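Local coordinates for probable n-acetylneuraminic acid outer membrane channel protein NANC (Escherichia coli, PDB 2WJR) that forms a monomeric outer membrane channel through which N-acetylneuraminic acid enters the bacterium, a high-conductance pore of weak anion selectivity, at residues 105-110 / 125-130; 147-152 / 162-167; 97-102 / 131-136. The protein carries 1 engineered substitution. All blocks are in the same frame, centred on the assembly; numbering follows the deposited sequence.

Interaction 1. Residues 105-110 / 125-130; sequences YRYDWK and NVHRWD. With OCT (N-octane), chain G.
N125 reaches across to the neighbouring strand, where its OD1 accepts the backbone N-H of K110 (OD1 to N 3.0 Å), an asparagine amide doing the work of a backbone carbonyl just before its own strand begins. Its ND2 shares a water with W109 NE1 and also bonds Q153, whose OE1 is met by Y107 OH too. V126 begins the regular pairing: its N and O bond D108, and its CB packs on D108 CB at 4.1 Å. On the other face of the sheet H127 ND1 and Y105 OH hydrogen-bond at 2.8 Å, each at the edge of the other's ring, so two polar atoms satisfy each other beside n-octane, whose C3 sits 3.8 Å above the centre of the Y107 ring. R128 runs extended alongside R106, its CD 3.5 Å from R106 NH2 over the guanidinium face, the two flat groups 30° apart. Two like charges are probably tolerated face to face because each arginine has its own carboxylate: R106, bent at chi3 (95°) to place NE, grips D108 side-on through NE and NH2, with NE to OD1 2.8 Å, and R128 holds D130 likewise. An alanine in place of R106 would probably leave D108 without its two-pronged mate and R128 CD without its flat cover. W129 then offers its indole face to Y105 CB, a CH-pi contact 3.6 Å from the six-membered ring centroid and 8° off its normal. Aromatic rings on the lipid side and charged side chains toward the pore fit a transmembrane porin beta-barrel, here probably with arginines favouring anions.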
loop_
_atom_site.group_PDB
_atom_site.type_symbol
_atom_site.label_atom_id
_atom_site.label_comp_id
_atom_site.label_asym_id
_atom_site.label_seq_id
_atom_site.Cartn_x
_atom_site.Cartn_y
_atom_site.Cartn_z
ATOM N N TYR A 105 3.133 11.660 0.264
ATOM C CA TYR A 105 3.018 11.819 1.695
ATOM C C TYR A 105 1.558 11.694 2.081
ATOM O O TYR A 105 0.677 12.369 1.503
ATOM C CB TYR A 105 3.558 13.173 2.165
ATOM C CG TYR A 105 3.117 13.417 3.588
ATOM C CD1 TYR A 105 3.780 12.799 4.651
ATOM C CD2 TYR A 105 2.002 14.201 3.868
ATOM C CE1 TYR A 105 3.370 12.993 5.968
ATOM C CE2 TYR A 105 1.575 14.392 5.180
ATOM C CZ TYR A 105 2.264 13.781 6.221
ATOM O OH TYR A 105 1.827 13.979 7.509
ATOM N N ARG A 106 1.302 10.840 3.073
ATOM C CA ARG A 106 -0.038 10.598 3.593
ATOM C C ARG A 106 -0.019 10.687 5.124
ATOM O O ARG A 106 0.918 10.176 5.761
ATOM C CB ARG A 106 -0.503 9.205 3.190
ATOM C CG ARG A 106 -1.975 8.859 3.543
ATOM C CD ARG A 106 -2.294 7.511 2.923
ATOM N NE ARG A 106 -2.106 6.399 3.864
ATOM C CZ ARG A 106 -1.807 5.146 3.542
ATOM N NH1 ARG A 106 -1.607 4.782 2.273
ATOM N NH2 ARG A 106 -1.710 4.242 4.502
ATOM N N TYR A 107 -1.034 11.341 5.673
ATOM C CA TYR A 107 -1.267 11.433 7.127
ATOM C C TYR A 107 -2.470 10.573 7.495
ATOM O O TYR A 107 -3.600 10.926 7.155
ATOM C CB TYR A 107 -1.532 12.883 7.530
ATOM C CG TYR A 107 -1.801 13.087 9.021
ATOM C CD1 TYR A 107 -0.829 12.785 9.962
ATOM C CD2 TYR A 107 -3.014 13.594 9.467
ATOM C CE1 TYR A 107 -1.056 12.966 11.326
ATOM C CE2 TYR A 107 -3.258 13.795 10.838
ATOM C CZ TYR A 107 -2.269 13.467 11.756
ATOM O OH TYR A 107 -2.503 13.662 13.109
ATOM N N ASP A 108 -2.201 9.466 8.188
ATOM C CA ASP A 108 -3.204 8.519 8.613
ATOM C C ASP A 108 -3.674 8.895 10.019
ATOM O O ASP A 108 -2.904 8.824 11.005
ATOM C CB ASP A 108 -2.630 7.114 8.605
ATOM C CG ASP A 108 -2.583 6.506 7.207
ATOM O OD1 ASP A 108 -3.276 7.009 6.288
ATOM O OD2 ASP A 108 -1.851 5.523 7.030
ATOM N N TRP A 109 -4.922 9.327 10.082
ATOM C CA TRP A 109 -5.525 9.846 11.303
ATOM C C TRP A 109 -6.617 8.863 11.709
ATOM O O TRP A 109 -7.511 8.565 10.914
ATOM C CB TRP A 109 -6.088 11.241 11.052
ATOM C CG TRP A 109 -6.699 11.872 12.272
ATOM C CD1 TRP A 109 -6.058 12.607 13.222
ATOM C CD2 TRP A 109 -8.081 11.815 12.669
ATOM N NE1 TRP A 109 -6.951 13.020 14.179
ATOM C CE2 TRP A 109 -8.198 12.549 13.867
ATOM C CE3 TRP A 109 -9.227 11.229 12.120
ATOM C CZ2 TRP A 109 -9.414 12.713 14.531
ATOM C CZ3 TRP A 109 -10.444 11.383 12.788
ATOM C CH2 TRP A 109 -10.524 12.121 13.986
ATOM N N LYS A 110 -6.536 8.331 12.927
ATOM C CA LYS A 110 -7.539 7.374 13.405
ATOM C C LYS A 110 -8.703 8.086 14.074
ATOM O O LYS A 110 -8.510 8.927 14.953
ATOM C CB LYS A 110 -6.928 6.369 14.376
ATOM C CG LYS A 110 -6.154 5.282 13.712
ATOM C CD LYS A 110 -5.458 4.396 14.716
ATOM C CE LYS A 110 -4.674 3.294 14.052
ATOM N NZ LYS A 110 -4.003 2.380 15.024
ATOM N N ASN A 125 -1.925 8.166 15.314
ATOM C CA ASN A 125 -1.846 8.798 13.998
ATOM C C ASN A 125 -0.451 8.582 13.433
ATOM O O ASN A 125 0.538 8.434 14.181
ATOM C CB ASN A 125 -2.153 10.270 14.097
ATOM C CG ASN A 125 -3.490 10.543 14.726
ATOM O OD1 ASN A 125 -4.456 9.783 14.528
ATOM N ND2 ASN A 125 -3.568 11.637 15.503
ATOM N N VAL A 126 -0.365 8.550 12.104
ATOM C CA VAL A 126 0.843 8.136 11.451
ATOM C C VAL A 126 1.214 9.047 10.271
ATOM O O VAL A 126 0.347 9.463 9.501
ATOM C CB VAL A 126 0.702 6.702 10.946
ATOM C CG1 VAL A 126 1.864 6.374 9.986
ATOM C CG2 VAL A 126 0.650 5.705 12.123
ATOM N N HIS A 127 2.501 9.354 10.159
ATOM C CA HIS A 127 3.057 10.066 8.999
ATOM C C HIS A 127 3.635 9.035 8.079
ATOM O O HIS A 127 4.502 8.273 8.493
ATOM C CB HIS A 127 4.189 10.988 9.417
ATOM C CG HIS A 127 3.778 12.107 10.316
ATOM N ND1 HIS A 127 3.022 13.174 9.884
ATOM C CD2 HIS A 127 4.047 12.341 11.625
ATOM C CE1 HIS A 127 2.817 14.004 10.889
ATOM N NE2 HIS A 127 3.434 13.525 11.957
ATOM N N ARG A 128 3.185 8.994 6.823
ATOM C CA ARG A 128 3.606 7.948 5.906
ATOM C C ARG A 128 4.090 8.509 4.548
ATOM O O ARG A 128 3.424 9.342 3.926
ATOM C CB ARG A 128 2.486 6.928 5.686
ATOM C CG ARG A 128 2.843 5.886 4.648
ATOM C CD ARG A 128 1.755 4.889 4.424
ATOM N NE ARG A 128 2.110 3.986 3.317
ATOM C CZ ARG A 128 1.877 2.674 3.258
ATOM N NH1 ARG A 128 1.276 2.024 4.258
ATOM N NH2 ARG A 128 2.279 2.003 2.183
ATOM N N TRP A 129 5.263 8.031 4.133
ATOM C CA TRP A 129 5.855 8.375 2.846
ATOM C C TRP A 129 5.970 7.110 2.000
ATOM O O TRP A 129 6.390 6.045 2.492
ATOM C CB TRP A 129 7.253 8.956 3.052
ATOM C CG TRP A 129 7.282 10.337 3.566
ATOM C CD1 TRP A 129 7.371 10.752 4.875
ATOM C CD2 TRP A 129 7.225 11.525 2.768
ATOM N NE1 TRP A 129 7.358 12.133 4.923
ATOM C CE2 TRP A 129 7.273 12.622 3.641
ATOM C CE3 TRP A 129 7.123 11.759 1.388
ATOM C CZ2 TRP A 129 7.234 13.945 3.173
ATOM C CZ3 TRP A 129 7.083 13.066 0.929
ATOM C CH2 TRP A 129 7.151 14.142 1.820
ATOM N N ASP A 130 5.614 7.224 0.716
ATOM C CA ASP A 130 5.855 6.168 -0.240
ATOM C C ASP A 130 6.595 6.745 -1.446
ATOM O O ASP A 130 6.273 7.833 -1.906
ATOM C CB ASP A 130 4.542 5.539 -0.705
ATOM C CG ASP A 130 3.851 4.735 0.386
ATOM O OD1 ASP A 130 4.131 3.522 0.515
ATOM O OD2 ASP A 130 2.978 5.322 1.063
HETATM C C1 OCT G . -0.335 17.079 12.117
HETATM C C2 OCT G . 0.092 17.047 10.639
HETATM C C3 OCT G . -1.120 16.989 9.691
HETATM C C4 OCT G . -0.733 16.858 8.206
HETATM C C5 OCT G . -1.985 16.722 7.306
HETATM C C6 OCT G . -1.705 17.095 5.835
HETATM C C7 OCT G . -2.716 16.485 4.842
HETATM C C8 OCT G . -2.054 16.012 3.532
HETATM O O HOH W 1 -5.137 13.736 16.774
#

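Interaction 2. Residues 147-152 / 162-167; sequences TTLYSK and KKWATE
Y150 OH donates to E167 OE2 at 2.6 Å, the one side-chain hydrogen bond between the two segments. The carboxylate oxygen uses its anti lone pair and lies at the edge of the phenol, in the ring plane, while the carboxylate itself stands 87° to that ring. CG of Y150 takes the crowded position between backbone N and carbonyl carbon (chi1 37°), which brings the ring back over the paired backbones, with A165 O over one face. Alanine suits the place opposite, since its lone CB packs on Y150 CE1 at 3.8 Å. On the other side of the sheet L149 CD1 touches W164 CE3 at 3.7 Å, and S151 offers only its small CB to W164 CB, 4.0 Å away. Backbone bonds join T148 with E167 and Y150 with A165 in both directions, and K152 N meets K163 O at 2.9 Å; this is the extracellular end of a barrel beta hairpin, strands 141-152 and 164-174. Further out, Q192 NE2 gives Y150 OH a second bond, and Y158 meets the Y150 ring. T148 OG1 is tied to D130 of the preceding strand, whereas K152 NZ bridges to D124 and makes a cation-pi contact with Y158.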
loop_
_atom_site.group_PDB
_atom_site.type_symbol
_atom_site.label_atom_id
_atom_site.label_comp_id
_atom_site.label_asym_id
_atom_site.label_seq_id
_atom_site.Cartn_x
_atom_site.Cartn_y
_atom_site.Cartn_z
ATOM N N THR A 147 8.750 1.900 -2.081
ATOM C CA THR A 147 9.435 1.994 -0.800
ATOM C C THR A 147 8.605 2.865 0.152
ATOM O O THR A 147 7.950 3.832 -0.253
ATOM C CB THR A 147 10.942 2.458 -0.994
ATOM O OG1 THR A 147 11.671 2.272 0.231
ATOM C CG2 THR A 147 11.038 3.896 -1.453
ATOM N N THR A 148 8.578 2.490 1.433
ATOM C CA THR A 148 7.682 3.121 2.368
ATOM C C THR A 148 8.388 3.362 3.701
ATOM O O THR A 148 9.151 2.520 4.155
ATOM C CB THR A 148 6.464 2.235 2.644
ATOM O OG1 THR A 148 5.841 1.869 1.405
ATOM C CG2 THR A 148 5.473 2.922 3.583
ATOM N N LEU A 149 8.148 4.528 4.261
ATOM C CA LEU A 149 8.637 4.901 5.612
ATOM C C LEU A 149 7.437 5.472 6.360
ATOM O O LEU A 149 6.781 6.416 5.883
ATOM C CB LEU A 149 9.756 5.930 5.511
ATOM C CG LEU A 149 10.226 6.588 6.818
ATOM C CD1 LEU A 149 10.717 5.508 7.764
ATOM C CD2 LEU A 149 11.342 7.643 6.538
ATOM N N TYR A 150 7.089 4.896 7.506
ATOM C CA TYR A 150 6.090 5.542 8.336
ATOM C C TYR A 150 6.547 5.634 9.779
ATOM O O TYR A 150 7.313 4.798 10.247
ATOM C CB TYR A 150 4.717 4.881 8.239
ATOM C CG TYR A 150 4.686 3.393 8.103
ATOM C CD1 TYR A 150 5.089 2.571 9.150
ATOM C CD2 TYR A 150 4.201 2.794 6.962
ATOM C CE1 TYR A 150 5.013 1.197 9.059
ATOM C CE2 TYR A 150 4.126 1.423 6.850
ATOM C CZ TYR A 150 4.542 0.614 7.908
ATOM O OH TYR A 150 4.491 -0.766 7.806
ATOM N N SER A 151 6.067 6.669 10.435
ATOM C CA SER A 151 6.446 6.968 11.821
ATOM C C SER A 151 5.242 7.411 12.612
ATOM O O SER A 151 4.283 7.958 12.073
ATOM C CB SER A 151 7.506 8.073 11.848
ATOM O OG SER A 151 6.966 9.270 11.346
ATOM N N LYS A 152 5.297 7.169 13.918
ATOM C CA LYS A 152 4.219 7.501 14.818
ATOM C C LYS A 152 4.258 8.941 15.228
ATOM O O LYS A 152 5.322 9.482 15.559
ATOM C CB LYS A 152 4.307 6.637 16.093
ATOM C CG LYS A 152 4.340 5.158 15.852
ATOM C CD LYS A 152 3.051 4.674 15.256
ATOM C CE LYS A 152 2.818 3.197 15.440
ATOM N NZ LYS A 152 1.496 2.805 14.945
ATOM N N LYS A 162 10.003 0.010 17.463
ATOM C CA LYS A 162 10.386 1.364 17.135
ATOM C C LYS A 162 9.127 2.187 16.832
ATOM O O LYS A 162 8.037 1.640 16.625
ATOM C CB LYS A 162 11.329 1.405 15.922
ATOM C CG LYS A 162 12.491 0.436 15.964
ATOM C CD LYS A 162 13.422 0.616 14.757
ATOM C CE LYS A 162 14.155 -0.677 14.423
ATOM N NZ LYS A 162 14.891 -0.603 13.127
ATOM N N LYS A 163 9.302 3.500 16.832
ATOM C CA LYS A 163 8.274 4.451 16.452
ATOM C C LYS A 163 8.262 4.696 14.940
ATOM O O LYS A 163 7.649 5.642 14.470
ATOM C CB LYS A 163 8.496 5.769 17.182
ATOM C CG LYS A 163 8.396 5.633 18.708
ATOM C CD LYS A 163 8.271 7.000 19.370
ATOM C CE LYS A 163 6.852 7.504 19.358
ATOM N NZ LYS A 163 6.698 8.927 19.791
ATOM N N TRP A 164 8.973 3.861 14.204
ATOM C CA TRP A 164 9.012 3.959 12.734
ATOM C C TRP A 164 9.309 2.614 12.166
ATOM O O TRP A 164 9.822 1.732 12.859
ATOM C CB TRP A 164 10.050 4.962 12.264
ATOM C CG TRP A 164 11.472 4.596 12.599
ATOM C CD1 TRP A 164 12.112 4.815 13.784
ATOM C CD2 TRP A 164 12.433 3.973 11.733
ATOM N NE1 TRP A 164 13.400 4.346 13.718
ATOM C CE2 TRP A 164 13.628 3.831 12.471
ATOM C CE3 TRP A 164 12.399 3.516 10.406
ATOM C CZ2 TRP A 164 14.779 3.262 11.927
ATOM C CZ3 TRP A 164 13.534 2.934 9.867
ATOM C CH2 TRP A 164 14.718 2.812 10.629
ATOM N N ALA A 165 8.970 2.433 10.888
ATOM C CA ALA A 165 9.276 1.210 10.198
ATOM C C ALA A 165 9.204 1.461 8.706
ATOM O O ALA A 165 8.762 2.530 8.249
ATOM C CB ALA A 165 8.321 0.107 10.575
ATOM N N THR A 166 9.626 0.452 7.978
ATOM C CA THR A 166 9.726 0.511 6.516
ATOM C C THR A 166 8.990 -0.651 5.869
ATOM O O THR A 166 8.671 -1.666 6.517
ATOM C CB THR A 166 11.215 0.539 6.041
ATOM O OG1 THR A 166 11.879 -0.675 6.430
ATOM C CG2 THR A 166 11.933 1.731 6.608
ATOM N N GLU A 167 8.638 -0.467 4.599
ATOM C CA GLU A 167 8.237 -1.574 3.759
ATOM C C GLU A 167 8.906 -1.369 2.407
ATOM O O GLU A 167 9.121 -0.234 1.966
ATOM C CB GLU A 167 6.716 -1.654 3.578
ATOM C CG GLU A 167 5.889 -1.695 4.875
ATOM C CD GLU A 167 4.391 -1.877 4.619
ATOM O OE1 GLU A 167 3.993 -2.094 3.444
ATOM O OE2 GLU A 167 3.609 -1.802 5.595
#

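Interaction 3. Residues 97-102 / 131-136; sequences KDLNFG and GYVTYH. With OCT (N-octane), chain E.
F101 and V133 lie side by side, the valine meeting the phenylalanine ring at its edge: CG2 comes near the ring plane, 3.6 Å from F101 CD1. The other rings here also present their edges across the contact. Y132 sets CD2 3.7 Å from G102 C, with K90 making a cation-pi contact to the same ring. Y135 brings CD2 to D98 O at 3.5 Å in its plane, helped by CG standing anti to the backbone N (chi1 172°). H136 has K97 O and D98 CA at its edge, CD2 lying 3.7 Å from the lysine oxygen, and its ND1 is taken up by T142.

L99 extends the apolar row, its CD1 3.9 Å from V133 CG1. The branched valine serves three neighbours at once, as its CG2 also touches n-octane C1 at 3.4 Å. Glycines suit the end beside that alkane: a CB on G131 would collide with it, and one on G102 would crowd Y132 CB.

On the reverse face N100 and T134 are bridged by a water, which donates to N100 OD1 at 2.6 Å and lies 2.8 Å from T134 OG1. The amide nitrogen of N100 is bonded to D94 and S92, so both ends of the amide have partners. Backbone bonds run both ways between N100 and T134 and between G102 and Y132, and H136 N closes the row on D98 O. At the turn end K97 NZ forms a salt bridge with D98 OD2, approaching from above the carboxylate plane. A lipid-facing apolar row backed by a hydrated polar row is typical of a porin beta-barrel wall, here where two antiparallel transmembrane strands reach the periplasmic rim.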
loop_
_atom_site.group_PDB
_atom_site.type_symbol
_atom_site.label_atom_id
_atom_site.label_comp_id
_atom_site.label_asym_id
_atom_site.label_seq_id
_atom_site.Cartn_x
_atom_site.Cartn_y
_atom_site.Cartn_z
ATOM N N LYS A 97 8.357 7.216 -21.551
ATOM C CA LYS A 97 7.196 6.341 -21.733
ATOM C C LYS A 97 7.318 5.018 -20.960
ATOM O O LYS A 97 6.306 4.360 -20.688
ATOM C CB LYS A 97 6.946 6.066 -23.226
ATOM C CG LYS A 97 8.043 5.265 -23.897
ATOM C CD LYS A 97 7.831 5.205 -25.424
ATOM C CE LYS A 97 7.966 3.788 -25.948
ATOM N NZ LYS A 97 9.248 3.153 -25.578
ATOM N N ASP A 98 8.549 4.628 -20.635
ATOM C CA ASP A 98 8.835 3.367 -19.946
ATOM C C ASP A 98 9.293 3.507 -18.487
ATOM O O ASP A 98 9.554 2.496 -17.840
ATOM C CB ASP A 98 9.930 2.627 -20.689
ATOM C CG ASP A 98 9.504 2.231 -22.097
ATOM O OD1 ASP A 98 8.300 1.939 -22.294
ATOM O OD2 ASP A 98 10.388 2.202 -22.970
ATOM N N LEU A 99 9.393 4.734 -17.987
ATOM C CA LEU A 99 9.915 4.971 -16.628
ATOM C C LEU A 99 9.101 6.037 -15.913
ATOM O O LEU A 99 9.065 7.210 -16.334
ATOM C CB LEU A 99 11.401 5.368 -16.683
ATOM C CG LEU A 99 12.180 5.547 -15.377
ATOM C CD1 LEU A 99 12.192 4.262 -14.564
ATOM C CD2 LEU A 99 13.615 5.986 -15.710
ATOM N N ASN A 100 8.465 5.632 -14.815
ATOM C CA ASN A 100 7.657 6.521 -14.003
ATOM C C ASN A 100 8.162 6.564 -12.559
ATOM O O ASN A 100 8.499 5.539 -11.994
ATOM C CB ASN A 100 6.191 6.074 -13.996
ATOM C CG ASN A 100 5.312 6.905 -13.037
ATOM O OD1 ASN A 100 5.208 6.613 -11.837
ATOM N ND2 ASN A 100 4.657 7.919 -13.575
ATOM N N PHE A 101 8.200 7.761 -11.997
ATOM C CA PHE A 101 8.604 7.972 -10.608
ATOM C C PHE A 101 7.453 8.596 -9.873
ATOM O O PHE A 101 6.652 9.356 -10.453
ATOM C CB PHE A 101 9.786 8.896 -10.517
ATOM C CG PHE A 101 11.021 8.369 -11.180
ATOM C CD1 PHE A 101 11.761 7.375 -10.603
ATOM C CD2 PHE A 101 11.441 8.896 -12.382
ATOM C CE1 PHE A 101 12.895 6.900 -11.209
ATOM C CE2 PHE A 101 12.576 8.414 -12.993
ATOM C CZ PHE A 101 13.292 7.429 -12.416
ATOM N N GLY A 102 7.355 8.291 -8.584
ATOM C CA GLY A 102 6.245 8.758 -7.793
ATOM C C GLY A 102 6.676 8.952 -6.356
ATOM O O GLY A 102 7.541 8.236 -5.878
ATOM N N GLY A 131 7.585 6.011 -1.910
ATOM C CA GLY A 131 8.304 6.288 -3.153
ATOM C C GLY A 131 7.991 5.173 -4.137
ATOM O O GLY A 131 7.835 4.012 -3.748
ATOM N N TYR A 132 7.921 5.518 -5.425
ATOM C CA TYR A 132 7.506 4.572 -6.463
ATOM C C TYR A 132 8.416 4.712 -7.682
ATOM O O TYR A 132 8.744 5.828 -8.102
ATOM C CB TYR A 132 6.077 4.862 -6.942
ATOM C CG TYR A 132 5.003 4.867 -5.892
ATOM C CD1 TYR A 132 4.257 3.733 -5.636
ATOM C CD2 TYR A 132 4.733 6.017 -5.154
ATOM C CE1 TYR A 132 3.265 3.743 -4.685
ATOM C CE2 TYR A 132 3.750 6.039 -4.196
ATOM C CZ TYR A 132 3.016 4.897 -3.971
ATOM O OH TYR A 132 2.044 4.908 -3.020
ATOM N N VAL A 133 8.824 3.577 -8.233
ATOM C CA VAL A 133 9.469 3.533 -9.537
ATOM C C VAL A 133 8.864 2.383 -10.333
ATOM O O VAL A 133 8.774 1.248 -9.844
ATOM C CB VAL A 133 11.005 3.358 -9.447
ATOM C CG1 VAL A 133 11.603 3.478 -10.835
ATOM C CG2 VAL A 133 11.648 4.403 -8.536
ATOM N N THR A 134 8.407 2.678 -11.544
ATOM C CA THR A 134 7.816 1.669 -12.424
ATOM C C THR A 134 8.596 1.697 -13.727
ATOM O O THR A 134 8.749 2.762 -14.334
ATOM C CB THR A 134 6.335 1.944 -12.727
ATOM O OG1 THR A 134 5.605 2.008 -11.504
ATOM C CG2 THR A 134 5.728 0.806 -13.633
ATOM N N TYR A 135 9.100 0.535 -14.124
ATOM C CA TYR A 135 9.974 0.413 -15.287
ATOM C C TYR A 135 9.447 -0.686 -16.206
ATOM O O TYR A 135 9.482 -1.873 -15.893
ATOM C CB TYR A 135 11.406 0.134 -14.852
ATOM C CG TYR A 135 12.369 -0.191 -15.974
ATOM C CD1 TYR A 135 13.335 -1.173 -15.807
ATOM C CD2 TYR A 135 12.305 0.468 -17.202
ATOM C CE1 TYR A 135 14.233 -1.472 -16.811
ATOM C CE2 TYR A 135 13.215 0.180 -18.229
ATOM C CZ TYR A 135 14.169 -0.811 -18.020
ATOM O OH TYR A 135 15.066 -1.154 -19.000
ATOM N N HIS A 136 8.909 -0.251 -17.337
ATOM C CA HIS A 136 8.470 -1.149 -18.402
ATOM C C HIS A 136 9.721 -1.580 -19.151
ATOM O O HIS A 136 10.274 -0.827 -19.968
ATOM C CB HIS A 136 7.484 -0.434 -19.328
ATOM C CG HIS A 136 6.277 0.098 -18.626
ATOM N ND1 HIS A 136 5.415 -0.706 -17.907
ATOM C CD2 HIS A 136 5.772 1.355 -18.553
ATOM C CE1 HIS A 136 4.436 0.034 -17.413
ATOM N NE2 HIS A 136 4.638 1.291 -17.777
HETATM C C1 OCT E . 11.691 4.349 -5.126
HETATM C C2 OCT E . 11.968 5.817 -4.768
HETATM C C3 OCT E . 11.716 6.738 -5.970
HETATM C C4 OCT E . 11.772 8.232 -5.597
HETATM C C5 OCT E . 10.681 9.028 -6.322
HETATM C C6 OCT E . 11.123 10.449 -6.747
HETATM C C7 OCT E . 9.907 11.340 -7.116
HETATM C C8 OCT E . 10.269 12.616 -7.905
HETATM O O HOH W 2 8.910 -1.221 -22.883
HETATM O O HOH W 3 5.795 4.559 -10.356
#

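In the fold
Following the chain from the N terminus, strand 99-110 is entered at 97-102, which opens interaction 3, and continues into 105-110, which opens interaction 1. The chain then makes an extracellular excursion and returns at 125-130, closing interaction 1; running on down strand 126-136, it closes interaction 3 at 131-136. Interaction 1 is therefore nested inside interaction 3, the two zipping one strand pair at opposite ends, with centres about 22 Å apart. After a periplasmic turn, interaction 2 follows in series, closing the next extracellular loop between 147-152 and 162-167. Strands 126-136 and 141-152 are neighbours, so T147 O bonds G131 N and W129 N bonds L149 O, joining all three contacts into one continuous stretch of barrel wall.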